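Local atomic coordinates of chitin deacetylase 1 (Bombyx mori, PDB entry 5ZNT), a protein that removes N-acetyl groups from the N-acetyl-D-glucosamine residues of chitin by zinc-dependent hydrolysis, yielding chitosan and acetate. Residues K73-S79 with H96-S102; H80-S86 with E353-T359; Y85-Q89 with I130-N136. All coordinates share one frame; numbering follows the deposited sequence.

Contact 1. Residues K73-S79 with H96-S102. With ZN (zinc ion), chain C.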
loop_
_atom_site.group_PDB
_atom_site.type_symbol
_atom_site.label_atom_id
_atom_site.label_comp_id
_atom_site.label_asym_id
_atom_site.label_seq_id
_atom_site.Cartn_x
_atom_site.Cartn_y
_atom_site.Cartn_z
ATOM N N LYS A 73 -1.097 0.642 12.401
ATOM C CA LYS A 73 -1.970 0.874 11.255
ATOM C C LYS A 73 -1.361 0.248 10.010
ATOM O O LYS A 73 -0.140 0.250 9.834
ATOM C CB LYS A 73 -2.199 2.363 10.993
ATOM C CG LYS A 73 -2.767 3.157 12.185
ATOM C CD LYS A 73 -4.116 2.577 12.652
ATOM C CE LYS A 73 -4.838 3.598 13.554
ATOM N NZ LYS A 73 -3.939 4.056 14.668
ATOM N N ALA A 74 -2.234 -0.260 9.133
ATOM C CA ALA A 74 -1.846 -0.880 7.872
ATOM C C ALA A 74 -2.587 -0.200 6.720
ATOM O O ALA A 74 -3.471 0.637 6.925
ATOM C CB ALA A 74 -2.125 -2.403 7.899
ATOM N N THR A 75 -2.204 -0.549 5.495
ATOM C CA THR A 75 -2.789 0.006 4.272
ATOM C C THR A 75 -3.370 -1.141 3.452
ATOM O O THR A 75 -2.700 -2.146 3.256
ATOM C CB THR A 75 -1.729 0.754 3.441
ATOM O OG1 THR A 75 -1.090 1.759 4.253
ATOM C CG2 THR A 75 -2.355 1.428 2.215
ATOM N N TYR A 76 -4.603 -0.985 2.969
ATOM C CA TYR A 76 -5.301 -2.024 2.220
ATOM C C TYR A 76 -5.471 -1.545 0.788
ATOM O O TYR A 76 -6.117 -0.517 0.554
ATOM C CB TYR A 76 -6.668 -2.328 2.830
ATOM C CG TYR A 76 -6.555 -3.003 4.177
ATOM C CD1 TYR A 76 -6.281 -2.265 5.322
ATOM C CD2 TYR A 76 -6.694 -4.380 4.298
ATOM C CE1 TYR A 76 -6.150 -2.879 6.562
ATOM C CE2 TYR A 76 -6.588 -5.008 5.544
ATOM C CZ TYR A 76 -6.333 -4.246 6.665
ATOM O OH TYR A 76 -6.219 -4.858 7.877
ATOM N N PHE A 77 -4.847 -2.249 -0.154
ATOM C CA PHE A 77 -5.049 -1.970 -1.576
ATOM C C PHE A 77 -6.196 -2.861 -2.039
ATOM O O PHE A 77 -6.019 -4.059 -2.266
ATOM C CB PHE A 77 -3.764 -2.211 -2.369
ATOM C CG PHE A 77 -2.700 -1.180 -2.089
ATOM C CD1 PHE A 77 -2.735 0.058 -2.718
ATOM C CD2 PHE A 77 -1.697 -1.439 -1.169
ATOM C CE1 PHE A 77 -1.766 1.020 -2.435
ATOM C CE2 PHE A 77 -0.730 -0.486 -0.896
ATOM C CZ PHE A 77 -0.769 0.734 -1.520
ATOM N N VAL A 78 -7.374 -2.270 -2.183
ATOM C CA VAL A 78 -8.623 -3.026 -2.262
ATOM C C VAL A 78 -9.026 -3.151 -3.713
ATOM O O VAL A 78 -9.076 -2.148 -4.432
ATOM C CB VAL A 78 -9.730 -2.339 -1.438
ATOM C CG1 VAL A 78 -11.057 -3.131 -1.557
ATOM C CG2 VAL A 78 -9.285 -2.250 0.049
ATOM N N SER A 79 -9.318 -4.380 -4.148
ATOM C CA SER A 79 -9.929 -4.635 -5.444
ATOM C C SER A 79 -11.421 -4.906 -5.243
ATOM O O SER A 79 -11.842 -5.339 -4.171
ATOM C CB SER A 79 -9.254 -5.834 -6.145
ATOM O OG SER A 79 -9.334 -7.010 -5.326
ATOM N N HIS A 96 -7.154 2.347 9.632
ATOM C CA HIS A 96 -6.316 1.839 8.559
ATOM C C HIS A 96 -6.621 2.590 7.267
ATOM O O HIS A 96 -7.704 3.150 7.083
ATOM C CB HIS A 96 -6.523 0.338 8.385
ATOM C CG HIS A 96 -6.308 -0.430 9.654
ATOM N ND1 HIS A 96 -5.052 -0.672 10.170
ATOM C CD2 HIS A 96 -7.188 -0.970 10.528
ATOM C CE1 HIS A 96 -5.168 -1.349 11.299
ATOM N NE2 HIS A 96 -6.455 -1.535 11.543
ATOM N N GLU A 97 -5.638 2.627 6.385
ATOM C CA GLU A 97 -5.773 3.357 5.136
ATOM C C GLU A 97 -6.394 2.458 4.077
ATOM O O GLU A 97 -6.044 1.282 3.975
ATOM C CB GLU A 97 -4.411 3.862 4.652
ATOM C CG GLU A 97 -4.497 4.528 3.279
ATOM C CD GLU A 97 -3.199 5.202 2.838
ATOM O OE1 GLU A 97 -2.229 5.214 3.629
ATOM O OE2 GLU A 97 -3.173 5.736 1.700
ATOM N N ILE A 98 -7.318 3.016 3.293
ATOM C CA ILE A 98 -7.927 2.302 2.172
ATOM C C ILE A 98 -7.391 2.918 0.893
ATOM O O ILE A 98 -7.493 4.131 0.704
ATOM C CB ILE A 98 -9.461 2.384 2.201
ATOM C CG1 ILE A 98 -9.997 1.789 3.494
ATOM C CG2 ILE A 98 -10.057 1.666 0.958
ATOM C CD1 ILE A 98 -9.639 0.311 3.712
ATOM N N ALA A 99 -6.816 2.086 0.022
ATOM C CA ALA A 99 -6.285 2.516 -1.271
ATOM C C ALA A 99 -6.888 1.623 -2.350
ATOM O O ALA A 99 -7.577 0.646 -2.043
ATOM C CB ALA A 99 -4.740 2.436 -1.301
ATOM N N VAL A 100 -6.650 1.940 -3.637
ATOM C CA VAL A 100 -7.335 1.214 -4.712
ATOM C C VAL A 100 -6.379 0.260 -5.404
ATOM O O VAL A 100 -5.184 0.545 -5.581
ATOM C CB VAL A 100 -8.014 2.141 -5.739
ATOM C CG1 VAL A 100 -8.973 3.120 -5.038
ATOM C CG2 VAL A 100 -7.002 2.878 -6.614
ATOM N N HIS A 101 -6.935 -0.874 -5.826
ATOM C CA HIS A 101 -6.237 -1.963 -6.486
ATOM C C HIS A 101 -7.041 -2.421 -7.710
ATOM O O HIS A 101 -6.990 -3.592 -8.092
ATOM C CB HIS A 101 -6.020 -3.105 -5.492
ATOM C CG HIS A 101 -5.066 -4.175 -5.941
ATOM N ND1 HIS A 101 -3.853 -3.903 -6.536
ATOM C CD2 HIS A 101 -5.130 -5.528 -5.822
ATOM C CE1 HIS A 101 -3.219 -5.040 -6.780
ATOM N NE2 HIS A 101 -3.976 -6.043 -6.363
ATOM N N SER A 102 -7.831 -1.502 -8.288
ATOM C CA SER A 102 -8.621 -1.624 -9.522
ATOM C C SER A 102 -10.001 -2.271 -9.324
ATOM O O SER A 102 -10.272 -2.920 -8.309
ATOM C CB SER A 102 -7.870 -2.382 -10.628
ATOM O OG SER A 102 -8.084 -3.769 -10.517
HETATM ZN ZN ZN C . -3.799 -8.147 -6.435
HETATM O O HOH W 1 -1.773 -7.973 -5.370
HETATM O O HOH W 2 -1.922 -7.973 -7.760
HETATM O O HOH W 3 -3.443 -10.265 -6.348
#
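The shortest polar bond across this contact runs from A99 N to the backbone O of Y76 at 2.7 Å, the third of five main-chain bonds between segments 73-79 and 96-102. Both strands, 75-78 and 97-100, run the same way and are neighbours in the parallel sheet of the CE4 deacetylase domain, joined through helix 85-93 as a beta-alpha-beta unit. At the head of the pair a side chain extends the pattern: A74 N gives its hydrogen to H96 ND1 at 3.0 Å, lying only 5° out of the imidazole plane. Y76 turns its ring edge toward the face of the same imidazole, an offset edge-to-face pair with planes 78° apart, and Y76 CE1 reaches H96 CB at 3.7 Å. Next to it, I98 CD1 approaches Y76 CB at 4.1 Å on the sheet face that packs on helices 85-93 and 117-134. On the other face T75 and E97 lie side by side, yet their polar ends bind elsewhere, T75 OG1 to M303 N and E97 OE2 to Y168 and T304. F77 CD1 comes obliquely onto A99 CB at 3.4 Å. Just past strand 97-100, H101 N bonds V78 O at 2.9 Å. With CG anti to its own backbone N (chi1 -168°), the H101 ring leaves the sheet end and places NE2 2.1 Å from the zinc ion, while ND1 is held by R146 O. D46, H105 and three waters complete six ligands. Gripped at both ring nitrogens, H101 has its rotation fixed, which is consistent with a ligand held ready for the metal; at the far end, ND1 of H96 acting as acceptor suggests a neutral ring that probably carries its proton on NE2.

Contact 2. Residues H80-S86 with E353-T359; sequences HKYTNYS and ETINLQT. With NAG (2-acetamido-2-deoxy-beta-D-glucopyranose), chain B.
N84 and Q358 meet where a glycosylated N-cap, the start of helix 85-93, leans on strand 355-359 of a two-stranded antiparallel sheet. N84 ND2 is covalently linked to C1 of the sugar, while its OD1 caps A87 N. The side chain of Q358 can be followed outward. Its CB faces N84 OD1 at 3.5 Å; CG lies 3.9 Å from C8, the acetyl methyl of that sugar. A bend at chi2 (78°) then folds the amide back along N84: OE1 sits 3.2 Å from N84 CB and accepts a hydrogen from a water, 2.8 Å away, that also donates to Y82 O, whereas NE2 comes within 3.5 Å of the sugar C8. The glutamine thus fills the angle between asparagine and acetamido group. Its backbone O accepts from S86 N, which approaches from above the carbonyl plane, and weakly from Y85 N, so the strand meets the first turn of the helix; Q358 N is buried with no partner. Further along, L357 CG rests 3.8 Å from Y85 CD2, and L357 CD1 meets the edge of the H80 ring. K81 and E353 form a salt bridge at the more open end, though its modelled length is too short to be trusted in detail. Midway, one water donates both to T83 O at 2.8 Å and to N356 O at 2.7 Å, spanning the two backbones.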
loop_
_atom_site.group_PDB
_atom_site.type_symbol
_atom_site.label_atom_id
_atom_site.label_comp_id
_atom_site.label_asym_id
_atom_site.label_seq_id
_atom_site.Cartn_x
_atom_site.Cartn_y
_atom_site.Cartn_z
ATOM N N HIS A 80 -12.216 -4.682 -6.304
ATOM C CA HIS A 80 -13.676 -4.609 -6.155
ATOM C C HIS A 80 -14.319 -5.977 -5.961
ATOM O O HIS A 80 -15.146 -6.154 -5.064
ATOM C CB HIS A 80 -14.277 -3.905 -7.377
ATOM C CG HIS A 80 -15.783 -3.890 -7.416
ATOM N ND1 HIS A 80 -16.565 -3.533 -6.332
ATOM C CD2 HIS A 80 -16.644 -4.169 -8.424
ATOM C CE1 HIS A 80 -17.844 -3.587 -6.677
ATOM N NE2 HIS A 80 -17.919 -3.968 -7.942
ATOM N N LYS A 81 -14.000 -6.959 -6.818
ATOM C CA LYS A 81 -14.869 -8.128 -6.887
ATOM C C LYS A 81 -14.829 -8.898 -5.577
ATOM O O LYS A 81 -13.752 -9.200 -5.047
ATOM C CB LYS A 81 -14.480 -9.046 -8.064
ATOM C CG LYS A 81 -15.637 -9.921 -8.569
ATOM C CD LYS A 81 -15.144 -10.858 -9.723
ATOM C CE LYS A 81 -16.299 -11.576 -10.385
ATOM N NZ LYS A 81 -15.858 -12.373 -11.601
ATOM N N TYR A 82 -16.020 -9.200 -5.047
ATOM C CA TYR A 82 -16.248 -9.918 -3.796
ATOM C C TYR A 82 -15.926 -9.106 -2.551
ATOM O O TYR A 82 -15.915 -9.661 -1.451
ATOM C CB TYR A 82 -15.466 -11.236 -3.732
ATOM C CG TYR A 82 -15.612 -12.086 -4.983
ATOM C CD1 TYR A 82 -16.873 -12.539 -5.403
ATOM C CD2 TYR A 82 -14.492 -12.450 -5.733
ATOM C CE1 TYR A 82 -17.000 -13.344 -6.562
ATOM C CE2 TYR A 82 -14.608 -13.235 -6.876
ATOM C CZ TYR A 82 -15.856 -13.688 -7.285
ATOM O OH TYR A 82 -15.949 -14.464 -8.433
ATOM N N THR A 83 -15.676 -7.810 -2.670
ATOM C CA THR A 83 -15.333 -7.037 -1.490
ATOM C C THR A 83 -16.587 -6.702 -0.692
ATOM O O THR A 83 -17.664 -6.500 -1.255
ATOM C CB THR A 83 -14.576 -5.781 -1.898
ATOM O OG1 THR A 83 -13.228 -6.170 -2.128
ATOM C CG2 THR A 83 -14.618 -4.667 -0.822
ATOM N N ASN A 84 -16.443 -6.721 0.626
ATOM C CA ASN A 84 -17.493 -6.360 1.571
ATOM C C ASN A 84 -17.251 -4.907 1.967
ATOM O O ASN A 84 -16.292 -4.608 2.687
ATOM C CB ASN A 84 -17.419 -7.332 2.739
ATOM C CG ASN A 84 -18.335 -6.990 3.889
ATOM O OD1 ASN A 84 -18.789 -5.852 4.074
ATOM N ND2 ASN A 84 -18.605 -8.006 4.688
ATOM N N TYR A 85 -18.092 -3.993 1.469
ATOM C CA TYR A 85 -17.817 -2.577 1.674
ATOM C C TYR A 85 -18.175 -2.076 3.068
ATOM O O TYR A 85 -17.655 -1.026 3.469
ATOM C CB TYR A 85 -18.511 -1.737 0.592
ATOM C CG TYR A 85 -17.743 -1.918 -0.698
ATOM C CD1 TYR A 85 -16.598 -1.147 -0.965
ATOM C CD2 TYR A 85 -18.097 -2.925 -1.596
ATOM C CE1 TYR A 85 -15.870 -1.338 -2.129
ATOM C CE2 TYR A 85 -17.382 -3.133 -2.757
ATOM C CZ TYR A 85 -16.255 -2.363 -3.003
ATOM O OH TYR A 85 -15.562 -2.603 -4.143
ATOM N N SER A 86 -19.018 -2.800 3.818
ATOM C CA SER A 86 -19.169 -2.503 5.246
ATOM C C SER A 86 -17.877 -2.783 5.988
ATOM O O SER A 86 -17.528 -2.070 6.935
ATOM C CB SER A 86 -20.279 -3.353 5.862
ATOM O OG SER A 86 -21.506 -2.988 5.284
ATOM N N GLU A 353 -22.657 -14.046 -13.686
ATOM C CA GLU A 353 -22.396 -14.076 -12.262
ATOM C C GLU A 353 -23.418 -13.267 -11.500
ATOM O O GLU A 353 -23.925 -12.245 -11.978
ATOM C CB GLU A 353 -21.016 -13.516 -11.960
ATOM C CG GLU A 353 -19.916 -14.154 -12.769
ATOM C CD GLU A 353 -18.577 -13.823 -12.173
ATOM O OE1 GLU A 353 -18.327 -14.243 -11.009
ATOM O OE2 GLU A 353 -17.819 -13.107 -12.855
ATOM N N THR A 354 -23.704 -13.729 -10.295
ATOM C CA THR A 354 -24.391 -12.962 -9.280
ATOM C C THR A 354 -23.385 -12.720 -8.166
ATOM O O THR A 354 -22.780 -13.674 -7.662
ATOM C CB THR A 354 -25.617 -13.722 -8.760
ATOM O OG1 THR A 354 -26.637 -13.734 -9.769
ATOM C CG2 THR A 354 -26.158 -13.084 -7.505
ATOM N N ILE A 355 -23.188 -11.458 -7.780
ATOM C CA ILE A 355 -22.153 -11.132 -6.802
ATOM C C ILE A 355 -22.796 -10.436 -5.622
ATOM O O ILE A 355 -23.564 -9.483 -5.798
ATOM C CB ILE A 355 -21.026 -10.291 -7.422
ATOM C CG1 ILE A 355 -20.344 -11.143 -8.490
ATOM C CG2 ILE A 355 -19.984 -9.916 -6.330
ATOM C CD1 ILE A 355 -19.875 -10.410 -9.663
ATOM N N ASN A 356 -22.528 -10.954 -4.425
ATOM C CA ASN A 356 -23.024 -10.360 -3.197
ATOM C C ASN A 356 -22.138 -9.187 -2.809
ATOM O O ASN A 356 -20.913 -9.324 -2.714
ATOM C CB ASN A 356 -23.031 -11.381 -2.054
ATOM C CG ASN A 356 -24.101 -12.430 -2.218
ATOM O OD1 ASN A 356 -24.982 -12.313 -3.075
ATOM N ND2 ASN A 356 -24.034 -13.466 -1.397
ATOM N N LEU A 357 -22.759 -8.048 -2.553
ATOM C CA LEU A 357 -22.049 -6.859 -2.123
ATOM C C LEU A 357 -22.678 -6.422 -0.816
ATOM O O LEU A 357 -23.882 -6.143 -0.772
ATOM C CB LEU A 357 -22.147 -5.758 -3.181
ATOM C CG LEU A 357 -21.256 -4.538 -2.970
ATOM C CD1 LEU A 357 -20.934 -3.918 -4.340
ATOM C CD2 LEU A 357 -21.944 -3.508 -2.083
ATOM N N GLN A 358 -21.885 -6.374 0.246
ATOM C CA GLN A 358 -22.398 -5.932 1.535
ATOM C C GLN A 358 -22.038 -4.461 1.744
ATOM O O GLN A 358 -20.921 -4.030 1.430
ATOM C CB GLN A 358 -21.854 -6.806 2.669
ATOM C CG GLN A 358 -22.093 -8.305 2.494
ATOM C CD GLN A 358 -21.110 -8.922 1.496
ATOM O OE1 GLN A 358 -20.052 -8.346 1.216
ATOM N NE2 GLN A 358 -21.470 -10.078 0.933
ATOM N N THR A 359 -23.005 -3.687 2.239
ATOM C CA THR A 359 -22.852 -2.251 2.421
ATOM C C THR A 359 -23.894 -1.773 3.427
ATOM O O THR A 359 -24.984 -2.350 3.530
ATOM C CB THR A 359 -23.013 -1.498 1.092
ATOM O OG1 THR A 359 -22.931 -0.086 1.307
ATOM C CG2 THR A 359 -24.372 -1.806 0.442
HETATM C C1 NAG B . -19.411 -7.847 5.854
HETATM C C2 NAG B . -19.826 -9.130 6.544
HETATM C C3 NAG B . -20.624 -8.794 7.804
HETATM C C4 NAG B . -19.861 -7.804 8.683
HETATM C C5 NAG B . -19.338 -6.633 7.856
HETATM C C6 NAG B . -18.408 -5.723 8.624
HETATM C C7 NAG B . -20.043 -10.798 4.741
HETATM C C8 NAG B . -21.000 -11.689 4.005
HETATM N N2 NAG B . -20.585 -10.018 5.680
HETATM O O3 NAG B . -20.886 -10.012 8.487
HETATM O O4 NAG B . -20.741 -7.141 9.582
HETATM O O5 NAG B . -18.618 -7.105 6.714
HETATM O O6 NAG B . -17.345 -6.464 9.208
HETATM O O7 NAG B . -18.833 -10.764 4.472
HETATM O O HOH W 4 -18.038 -10.053 0.305
HETATM O O HOH W 5 -16.648 -16.468 -10.931
HETATM O O HOH W 6 -18.757 -7.820 -3.411
#

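Contact 3. Residues Y85-Q89 with I130-N136; sequences YSAVQ and IIEKFSN. With NAG (2-acetamido-2-deoxy-beta-D-glucopyranose), chain D; NAG (2-acetamido-2-deoxy-beta-D-glucopyranose), chain B.
Helix 85-93 crosses the C-terminal end of helix 117-134 nearly at a right angle (88° between the local axes, 9.6 Å apart), and the joint is made where S135 and the Schellman motif at N136 meet Y85 and Q89. S135 OG donates to Y85 O at 2.7 Å, in the carbonyl plane and on a lone pair; Q89 N binds the same oxygen within the helix, giving it two donors. V88 CG1 closes over the hydroxyl at 3.2 Å from S135 OG. Deeper in, Y85 CB touches F134 CB at 3.7 Å, I131 CG1 lies at the edge of the phenol, and I130 CG2 approaches Y85 CZ obliquely at 3.5 Å. The phenol oxygen is hydrogen-bonded to H80 ND1. With an alanine in place of Y85, H80 ND1 would probably lose that mate and a gap would be likely to open beside I130 and I131. Toward solvent, the fully extended Q89 (chi1 180°) lays CG 3.2 Å from S135 O. One water donates to Q89 OE1 and, at 2.9 Å, to F134 O; another accepts from Q89 NE2 and, at 2.9 Å, from N136 ND2, the atom carrying a second N-linked sugar. The chemistry is therefore split: an apolar interior around Y85, one direct hydroxyl bond at the crossing, and a rim where Q89 reaches F134 O, also bonded to T359 OG1, and the polar atoms of N136 through water.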
loop_
_atom_site.group_PDB
_atom_site.type_symbol
_atom_site.label_atom_id
_atom_site.label_comp_id
_atom_site.label_asym_id
_atom_site.label_seq_id
_atom_site.Cartn_x
_atom_site.Cartn_y
_atom_site.Cartn_z
ATOM N N TYR A 85 -18.092 -3.993 1.469
ATOM C CA TYR A 85 -17.817 -2.577 1.674
ATOM C C TYR A 85 -18.175 -2.076 3.068
ATOM O O TYR A 85 -17.655 -1.026 3.469
ATOM C CB TYR A 85 -18.511 -1.737 0.592
ATOM C CG TYR A 85 -17.743 -1.918 -0.698
ATOM C CD1 TYR A 85 -16.598 -1.147 -0.965
ATOM C CD2 TYR A 85 -18.097 -2.925 -1.596
ATOM C CE1 TYR A 85 -15.870 -1.338 -2.129
ATOM C CE2 TYR A 85 -17.382 -3.133 -2.757
ATOM C CZ TYR A 85 -16.255 -2.363 -3.003
ATOM O OH TYR A 85 -15.562 -2.603 -4.143
ATOM N N SER A 86 -19.018 -2.800 3.818
ATOM C CA SER A 86 -19.169 -2.503 5.246
ATOM C C SER A 86 -17.877 -2.783 5.988
ATOM O O SER A 86 -17.528 -2.070 6.935
ATOM C CB SER A 86 -20.279 -3.353 5.862
ATOM O OG SER A 86 -21.506 -2.988 5.284
ATOM N N ALA A 87 -17.183 -3.856 5.597
ATOM C CA ALA A 87 -15.912 -4.194 6.229
ATOM C C ALA A 87 -14.839 -3.182 5.867
ATOM O O ALA A 87 -14.026 -2.803 6.723
ATOM C CB ALA A 87 -15.485 -5.611 5.829
ATOM N N VAL A 88 -14.797 -2.762 4.592
ATOM C CA VAL A 88 -13.892 -1.694 4.183
ATOM C C VAL A 88 -14.148 -0.452 5.037
ATOM O O VAL A 88 -13.218 0.190 5.535
ATOM C CB VAL A 88 -14.071 -1.395 2.674
ATOM C CG1 VAL A 88 -13.369 -0.131 2.284
ATOM C CG2 VAL A 88 -13.554 -2.580 1.784
ATOM N N GLN A 89 -15.420 -0.109 5.218
ATOM C CA GLN A 89 -15.794 1.064 6.006
ATOM C C GLN A 89 -15.326 0.936 7.447
ATOM O O GLN A 89 -14.835 1.905 8.038
ATOM C CB GLN A 89 -17.311 1.250 5.956
ATOM C CG GLN A 89 -17.828 2.453 6.756
ATOM C CD GLN A 89 -19.344 2.602 6.618
ATOM O OE1 GLN A 89 -20.068 1.623 6.431
ATOM N NE2 GLN A 89 -19.820 3.824 6.717
ATOM N N ILE A 130 -16.379 3.604 -6.243
ATOM C CA ILE A 130 -17.073 2.502 -5.576
ATOM C C ILE A 130 -16.845 2.554 -4.075
ATOM O O ILE A 130 -17.792 2.469 -3.272
ATOM C CB ILE A 130 -16.619 1.151 -6.164
ATOM C CG1 ILE A 130 -16.948 1.089 -7.659
ATOM C CG2 ILE A 130 -17.283 -0.021 -5.408
ATOM C CD1 ILE A 130 -16.461 -0.210 -8.337
ATOM N N ILE A 131 -15.582 2.691 -3.664
ATOM C CA ILE A 131 -15.262 2.708 -2.236
ATOM C C ILE A 131 -15.936 3.882 -1.546
ATOM O O ILE A 131 -16.570 3.719 -0.493
ATOM C CB ILE A 131 -13.746 2.772 -2.016
ATOM C CG1 ILE A 131 -13.075 1.475 -2.509
ATOM C CG2 ILE A 131 -13.444 3.007 -0.533
ATOM C CD1 ILE A 131 -11.541 1.600 -2.564
ATOM N N GLU A 132 -15.758 5.089 -2.101
ATOM C CA GLU A 132 -16.295 6.292 -1.467
ATOM C C GLU A 132 -17.802 6.187 -1.304
ATOM O O GLU A 132 -18.351 6.556 -0.250
ATOM C CB GLU A 132 -15.913 7.535 -2.276
ATOM C CG GLU A 132 -14.401 7.871 -2.185
ATOM C CD GLU A 132 -13.991 9.107 -3.011
ATOM O OE1 GLU A 132 -14.798 9.608 -3.805
ATOM O OE2 GLU A 132 -12.847 9.581 -2.876
ATOM N N LYS A 133 -18.487 5.632 -2.315
ATOM C CA LYS A 133 -19.929 5.448 -2.192
ATOM C C LYS A 133 -20.282 4.337 -1.208
ATOM O O LYS A 133 -20.962 4.584 -0.204
ATOM C CB LYS A 133 -20.572 5.154 -3.547
ATOM C CG LYS A 133 -22.083 4.880 -3.410
ATOM C CD LYS A 133 -22.787 4.855 -4.773
ATOM C CE LYS A 133 -24.276 4.426 -4.586
ATOM N NZ LYS A 133 -24.978 4.431 -5.917
ATOM N N PHE A 134 -19.872 3.096 -1.490
ATOM C CA PHE A 134 -20.418 1.981 -0.718
ATOM C C PHE A 134 -19.780 1.798 0.644
ATOM O O PHE A 134 -20.364 1.094 1.476
ATOM C CB PHE A 134 -20.357 0.700 -1.542
ATOM C CG PHE A 134 -21.267 0.777 -2.714
ATOM C CD1 PHE A 134 -22.650 0.662 -2.530
ATOM C CD2 PHE A 134 -20.767 1.105 -3.971
ATOM C CE1 PHE A 134 -23.528 0.786 -3.600
ATOM C CE2 PHE A 134 -21.638 1.243 -5.059
ATOM C CZ PHE A 134 -23.022 1.075 -4.872
ATOM N N SER A 135 -18.637 2.427 0.909
ATOM C CA SER A 135 -18.096 2.493 2.266
ATOM C C SER A 135 -18.340 3.857 2.906
ATOM O O SER A 135 -17.866 4.096 4.023
ATOM C CB SER A 135 -16.590 2.188 2.259
ATOM O OG SER A 135 -16.377 0.827 1.894
ATOM N N ASN A 136 -19.016 4.766 2.204
ATOM C CA ASN A 136 -19.372 6.086 2.730
ATOM C C ASN A 136 -18.149 6.798 3.315
ATOM O O ASN A 136 -18.108 7.212 4.474
ATOM C CB ASN A 136 -20.495 5.971 3.762
ATOM C CG ASN A 136 -21.081 7.333 4.128
ATOM O OD1 ASN A 136 -20.931 8.303 3.386
ATOM N ND2 ASN A 136 -21.744 7.406 5.268
HETATM C C1 NAG D . -22.342 8.646 5.713
HETATM C C2 NAG D . -23.882 8.511 5.650
HETATM C C3 NAG D . -24.579 9.630 6.440
HETATM C C4 NAG D . -23.989 9.775 7.833
HETATM C C5 NAG D . -22.491 9.993 7.700
HETATM C C6 NAG D . -21.788 10.133 9.030
HETATM C C7 NAG D . -25.061 7.558 3.710
HETATM C C8 NAG D . -25.423 7.752 2.263
HETATM N N2 NAG D . -24.327 8.528 4.264
HETATM O O3 NAG D . -25.970 9.345 6.535
HETATM O O4 NAG D . -24.585 10.875 8.514
HETATM O O5 NAG D . -21.925 8.848 7.053
HETATM O O6 NAG D . -22.222 9.140 9.950
HETATM O O7 NAG D . -25.415 6.566 4.344
HETATM C C1 NAG B . -19.411 -7.847 5.854
HETATM C C2 NAG B . -19.826 -9.130 6.544
HETATM C C3 NAG B . -20.624 -8.794 7.804
HETATM C C4 NAG B . -19.861 -7.804 8.683
HETATM C C5 NAG B . -19.338 -6.633 7.856
HETATM C C6 NAG B . -18.408 -5.723 8.624
HETATM C C7 NAG B . -20.043 -10.798 4.741
HETATM C C8 NAG B . -21.000 -11.689 4.005
HETATM N N2 NAG B . -20.585 -10.018 5.680
HETATM O O3 NAG B . -20.886 -10.012 8.487
HETATM O O4 NAG B . -20.741 -7.141 9.582
HETATM O O5 NAG B . -18.618 -7.105 6.714
HETATM O O6 NAG B . -17.345 -6.464 9.208
HETATM O O7 NAG B . -18.833 -10.764 4.472
HETATM O O HOH W 7 -20.823 0.221 4.201
HETATM O O HOH W 8 -17.627 5.975 6.835
HETATM O O HOH W 9 -22.421 5.097 6.942
#

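The three contacts lie outward from the middle of the fold. Contact 1 sits about 6 Å from the chain centre; the centres of contacts 3 and 2 are about 12 and 16 Å from that of contact 1. Helix 85-93 joins them: it connects the two strands of contact 1, its first residues serve contact 2, and contacts 2 and 3 share Y85 and S86. I131 CD1 of contact 3 packs on I98 CG2 of contact 1 at 3.8 Å, and T359 of contact 2 probably hydrogen-bonds F134 O. Along the chain the order is 73-79, 80-89, 96-102, 130-136, then 353-359, so a late strand closes on the start of helix 85-93, and helices 85-93 and 117-134 connect the zinc-bearing sheet to the glycosylated surface.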